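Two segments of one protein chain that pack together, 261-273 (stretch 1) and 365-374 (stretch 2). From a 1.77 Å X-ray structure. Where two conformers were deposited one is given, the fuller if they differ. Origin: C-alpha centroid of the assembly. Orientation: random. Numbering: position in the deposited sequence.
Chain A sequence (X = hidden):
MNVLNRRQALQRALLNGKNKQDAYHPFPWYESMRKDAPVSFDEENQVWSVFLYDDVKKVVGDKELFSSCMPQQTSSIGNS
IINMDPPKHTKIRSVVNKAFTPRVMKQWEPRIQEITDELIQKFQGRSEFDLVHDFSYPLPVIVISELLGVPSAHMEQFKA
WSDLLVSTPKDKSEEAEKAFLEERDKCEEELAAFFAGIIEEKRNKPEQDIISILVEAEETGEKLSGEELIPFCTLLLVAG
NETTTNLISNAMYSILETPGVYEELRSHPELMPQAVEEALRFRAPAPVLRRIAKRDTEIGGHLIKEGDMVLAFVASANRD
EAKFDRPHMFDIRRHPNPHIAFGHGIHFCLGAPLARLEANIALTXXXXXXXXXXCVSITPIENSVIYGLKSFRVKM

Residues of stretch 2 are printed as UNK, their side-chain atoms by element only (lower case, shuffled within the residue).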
# COMPACT_ATOMS: atom_id res chain seq x y z
N VAL A 261 11.39 20.72 7.60
CA VAL A 261 10.59 20.25 6.47
C VAL A 261 9.10 20.55 6.64
O VAL A 261 8.43 20.90 5.67
CB VAL A 261 10.81 18.73 6.20
CG1 VAL A 261 9.90 18.24 5.06
CG2 VAL A 261 12.27 18.44 5.88
N TYR A 262 8.58 20.42 7.85
CA TYR A 262 7.16 20.71 8.10
C TYR A 262 6.84 22.15 7.70
O TYR A 262 5.86 22.41 7.01
CB TYR A 262 6.81 20.49 9.58
CG TYR A 262 5.32 20.52 9.91
CD1 TYR A 262 4.58 19.35 10.00
CD2 TYR A 262 4.65 21.72 10.13
CE1 TYR A 262 3.20 19.37 10.31
CE2 TYR A 262 3.29 21.76 10.43
CZ TYR A 262 2.58 20.58 10.51
OH TYR A 262 1.23 20.62 10.82
N GLU A 263 7.69 23.07 8.13
CA GLU A 263 7.51 24.48 7.89
C GLU A 263 7.67 24.81 6.40
O GLU A 263 6.95 25.64 5.85
CB GLU A 263 8.52 25.28 8.72
CG GLU A 263 8.42 25.05 10.23
CD GLU A 263 8.54 23.59 10.67
OE1 GLU A 263 9.43 22.85 10.18
OE2 GLU A 263 7.73 23.18 11.53
N GLU A 264 8.64 24.16 5.77
CA GLU A 264 8.90 24.36 4.35
C GLU A 264 7.70 23.89 3.52
O GLU A 264 7.30 24.56 2.57
CB GLU A 264 10.17 23.60 3.91
CG GLU A 264 10.41 23.58 2.41
CD GLU A 264 11.07 24.86 1.88
OE1 GLU A 264 11.52 25.71 2.68
OE2 GLU A 264 11.14 25.01 0.64
N LEU A 265 7.14 22.74 3.88
CA LEU A 265 5.96 22.24 3.17
C LEU A 265 4.75 23.14 3.40
O LEU A 265 3.96 23.38 2.49
CB LEU A 265 5.63 20.78 3.57
CG LEU A 265 6.56 19.73 2.97
CD1 LEU A 265 6.24 18.30 3.45
CD2 LEU A 265 6.54 19.83 1.44
N ARG A 266 4.59 23.65 4.62
CA ARG A 266 3.50 24.56 4.90
C ARG A 266 3.61 25.84 4.06
O ARG A 266 2.61 26.34 3.54
CB ARG A 266 3.42 24.89 6.39
CG ARG A 266 2.16 25.62 6.79
CD ARG A 266 1.81 25.39 8.25
NE ARG A 266 0.39 25.62 8.49
CZ ARG A 266 -0.13 26.77 8.91
NH1 ARG A 266 0.67 27.81 9.13
NH2 ARG A 266 -1.43 26.89 9.10
N SER A 267 4.83 26.35 3.91
CA SER A 267 5.07 27.56 3.11
C SER A 267 5.03 27.28 1.61
O SER A 267 4.65 28.15 0.81
CB SER A 267 6.42 28.18 3.47
OG SER A 267 6.41 28.72 4.78
N HIS A 268 5.42 26.07 1.22
CA HIS A 268 5.60 25.72 -0.17
C HIS A 268 4.93 24.40 -0.49
O HIS A 268 5.60 23.41 -0.76
CB HIS A 268 7.10 25.61 -0.48
CG HIS A 268 7.78 26.93 -0.66
ND1 HIS A 268 8.42 27.59 0.36
CD2 HIS A 268 7.93 27.72 -1.76
CE1 HIS A 268 8.92 28.73 -0.09
NE2 HIS A 268 8.64 28.83 -1.37
N PRO A 269 3.59 24.39 -0.45
CA PRO A 269 2.86 23.14 -0.69
C PRO A 269 3.11 22.53 -2.07
O PRO A 269 2.77 21.37 -2.28
CB PRO A 269 1.39 23.55 -0.52
CG PRO A 269 1.37 25.02 -0.71
CD PRO A 269 2.69 25.52 -0.21
N GLU A 270 3.70 23.29 -3.00
CA GLU A 270 4.01 22.75 -4.32
C GLU A 270 5.13 21.70 -4.28
O GLU A 270 5.33 20.96 -5.25
CB GLU A 270 4.37 23.86 -5.32
CG GLU A 270 5.68 24.58 -5.06
CD GLU A 270 5.56 25.67 -4.01
OE1 GLU A 270 4.45 25.85 -3.48
OE2 GLU A 270 6.57 26.36 -3.73
N LEU A 271 5.85 21.62 -3.18
CA LEU A 271 6.90 20.62 -3.06
C LEU A 271 6.35 19.25 -2.66
O LEU A 271 7.10 18.27 -2.63
CB LEU A 271 7.96 21.07 -2.06
CG LEU A 271 8.71 22.34 -2.47
CD1 LEU A 271 9.51 22.87 -1.31
CD2 LEU A 271 9.61 22.06 -3.65
N MET A 272 5.05 19.17 -2.39
CA MET A 272 4.48 17.94 -1.84
C MET A 272 4.58 16.68 -2.74
O MET A 272 4.94 15.61 -2.24
CB MET A 272 3.06 18.16 -1.34
CG MET A 272 2.45 16.95 -0.65
SD MET A 272 3.29 16.56 0.90
CE MET A 272 2.75 17.93 1.92
N PRO A 273 4.27 16.78 -4.04
CA PRO A 273 4.39 15.54 -4.83
C PRO A 273 5.77 14.89 -4.68
O PRO A 273 5.88 13.68 -4.53
CB PRO A 273 4.19 16.03 -6.28
CG PRO A 273 3.32 17.24 -6.14
CD PRO A 273 3.77 17.91 -4.86
N UNK A 365 -3.33 18.88 3.37
CA UNK A 365 -4.47 19.35 4.17
C UNK A 365 -4.16 19.34 5.65
O UNK A 365 -4.52 20.28 6.38
o UNK A 365 -6.08 18.57 2.53
c UNK A 365 -5.70 18.50 3.90
N UNK A 366 -3.50 18.29 6.12
CA UNK A 366 -3.11 18.23 7.52
C UNK A 366 -2.17 19.38 7.87
O UNK A 366 -2.37 20.10 8.85
c UNK A 366 -2.44 16.89 7.82
c UNK A 366 -1.58 15.11 9.34
c UNK A 366 -2.32 16.44 9.27
c UNK A 366 -3.70 16.33 9.91
N UNK A 367 -1.13 19.57 7.06
CA UNK A 367 -0.10 20.56 7.38
C UNK A 367 -0.65 21.98 7.31
O UNK A 367 -0.20 22.86 8.05
c UNK A 367 3.01 18.73 5.84
c UNK A 367 2.21 21.43 6.84
c UNK A 367 1.16 20.39 6.49
c UNK A 367 1.76 18.99 6.67
N UNK A 368 -1.63 22.20 6.44
CA UNK A 368 -2.29 23.50 6.33
C UNK A 368 -3.14 23.81 7.56
O UNK A 368 -3.23 24.96 8.01
c UNK A 368 -3.17 23.54 5.07
o UNK A 368 -3.75 24.81 4.86
N UNK A 369 -3.77 22.78 8.12
CA UNK A 369 -4.66 22.97 9.26
C UNK A 369 -3.91 23.24 10.56
O UNK A 369 -4.47 23.82 11.49
c UNK A 369 -5.58 21.77 9.43
N UNK A 370 -2.65 22.83 10.62
CA UNK A 370 -1.89 22.91 11.86
C UNK A 370 -0.57 23.65 11.69
O UNK A 370 0.31 23.21 10.94
c UNK A 370 -2.94 20.83 12.83
c UNK A 370 -4.67 19.19 12.42
c UNK A 370 -3.48 19.81 12.06
c UNK A 370 -5.34 19.61 13.56
c UNK A 370 -4.82 20.62 14.34
c UNK A 370 -1.67 21.51 12.43
c UNK A 370 -3.63 21.23 13.97
N UNK A 371 -0.42 24.78 12.38
CA UNK A 371 0.79 25.59 12.26
C UNK A 371 2.02 24.83 12.74
O UNK A 371 3.09 24.91 12.14
c UNK A 371 -0.57 26.36 14.08
c UNK A 371 -1.40 25.38 13.31
c UNK A 371 0.51 26.81 13.14
N UNK A 372 1.86 24.08 13.83
CA UNK A 372 2.98 23.32 14.39
C UNK A 372 2.51 21.99 14.96
O UNK A 372 1.40 21.86 15.46
c UNK A 372 6.61 22.42 16.76
n UNK A 372 5.97 23.14 15.86
c UNK A 372 4.67 23.35 16.27
n UNK A 372 5.77 22.15 17.75
c UNK A 372 4.55 22.72 17.46
c UNK A 372 3.69 24.14 15.47
N UNK A 373 3.38 20.99 14.87
CA UNK A 373 3.05 19.64 15.28
C UNK A 373 4.32 18.96 15.78
O UNK A 373 5.40 19.19 15.24
s UNK A 373 1.13 16.85 12.88
c UNK A 373 2.45 18.90 14.08
c UNK A 373 -0.31 17.84 12.51
c UNK A 373 1.76 17.61 14.39
N UNK A 374 4.20 18.14 16.82
CA UNK A 374 5.35 17.46 17.39
C UNK A 374 4.99 16.03 17.76
O UNK A 374 3.89 15.76 18.24
c UNK A 374 6.89 17.41 19.44
c UNK A 374 5.90 18.21 18.61
o UNK A 374 8.11 17.61 21.48
c UNK A 374 7.56 18.22 20.53
o UNK A 374 7.54 19.47 20.45

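Position 365 carries one carbon and then one oxygen. The side chain is out of reach of stretch 1, and its oxygen is hydrogen-bonded elsewhere in the structure. This is Ser-365.

Position 366 has four carbons, forked at the second. The CA-to-CB bond points sideways, and the side chain makes no contact with stretch 1. A fork one carbon beyond CB identifies Leu-366. Its backbone O accepts weak helical bonds from the N atoms of positions 369 and 370.

Position 367 also has four carbons, but the fork is at CB and one arm is two carbons long. The side chain sits among Tyr-262, Leu-265, Arg-266 and Met-272, as a knob in a hole. Branching at CB with unequal arms makes it Ile-367. The short arm lies over one face of the tyrosine ring: CG2 of Ile-367 is 3.9 Å from the centroid of the Tyr-262 ring. The long arm ends at CD1 of Ile-367, which is 4.0 Å from CB of Leu-265 and 4.0 Å from CE of Met-272.

Position 368 has one carbon and one oxygen, and CB points away from stretch 1. This is Ser-368. Its contribution comes from the backbone, because NH2 of Arg-266 donates a hydrogen bond to O of Ser-368 at 2.9 Å.

Position 369 has a single side-chain carbon, directed away. It is Ala-369, the last residue of the helix.

Position 370 has one carbon and then a ring of six carbons, with no oxygen on it. The ring leads away from stretch 1, while CB stays 3.4 Å from OH of Tyr-262. This is Phe-370, the first residue to leave helical phi/psi.

Position 371 has three carbons that close a ring onto the backbone N. That closure defines Pro-371. CA of Pro-371 lies over one face of the guanidinium, 3.7 Å from CZ of Arg-266.

Position 372 has one carbon and then a five-membered ring of three carbons and two nitrogens. Its CA-to-CB bond points away from stretch 1, and the residue touches a crystal neighbour. It is His-372.

Position 373 is unbranched: two carbons, a sulfur and a last carbon. CB points toward stretch 1 and is 3.9 Å from CE1 of Tyr-262. The sulfur makes it Met-373. Its CE lies 3.6 Å from OH of Tyr-262.

Position 374 has three carbons, the third carrying two oxygens. It is out of reach of stretch 1. A carboxylate at this length gives Glu-374.

The contact combines an apolar knob with polar anchoring at the end of a helix. The two helices cross at nearly a right angle, and Ile-367 fills the hollow on stretch 1. Beside it, OH of Tyr-262 donates to O of Phe-370 at 2.8 Å, and NE of Arg-266 donates to O of Ile-367 at 2.9 Å. With the bond to Ser-368, all three hydrogen bonds end on backbone carbonyls. Stretch 1 thus grips the chain where it turns out of the helix.

Stretch 2 365-374: SLISAFPHME
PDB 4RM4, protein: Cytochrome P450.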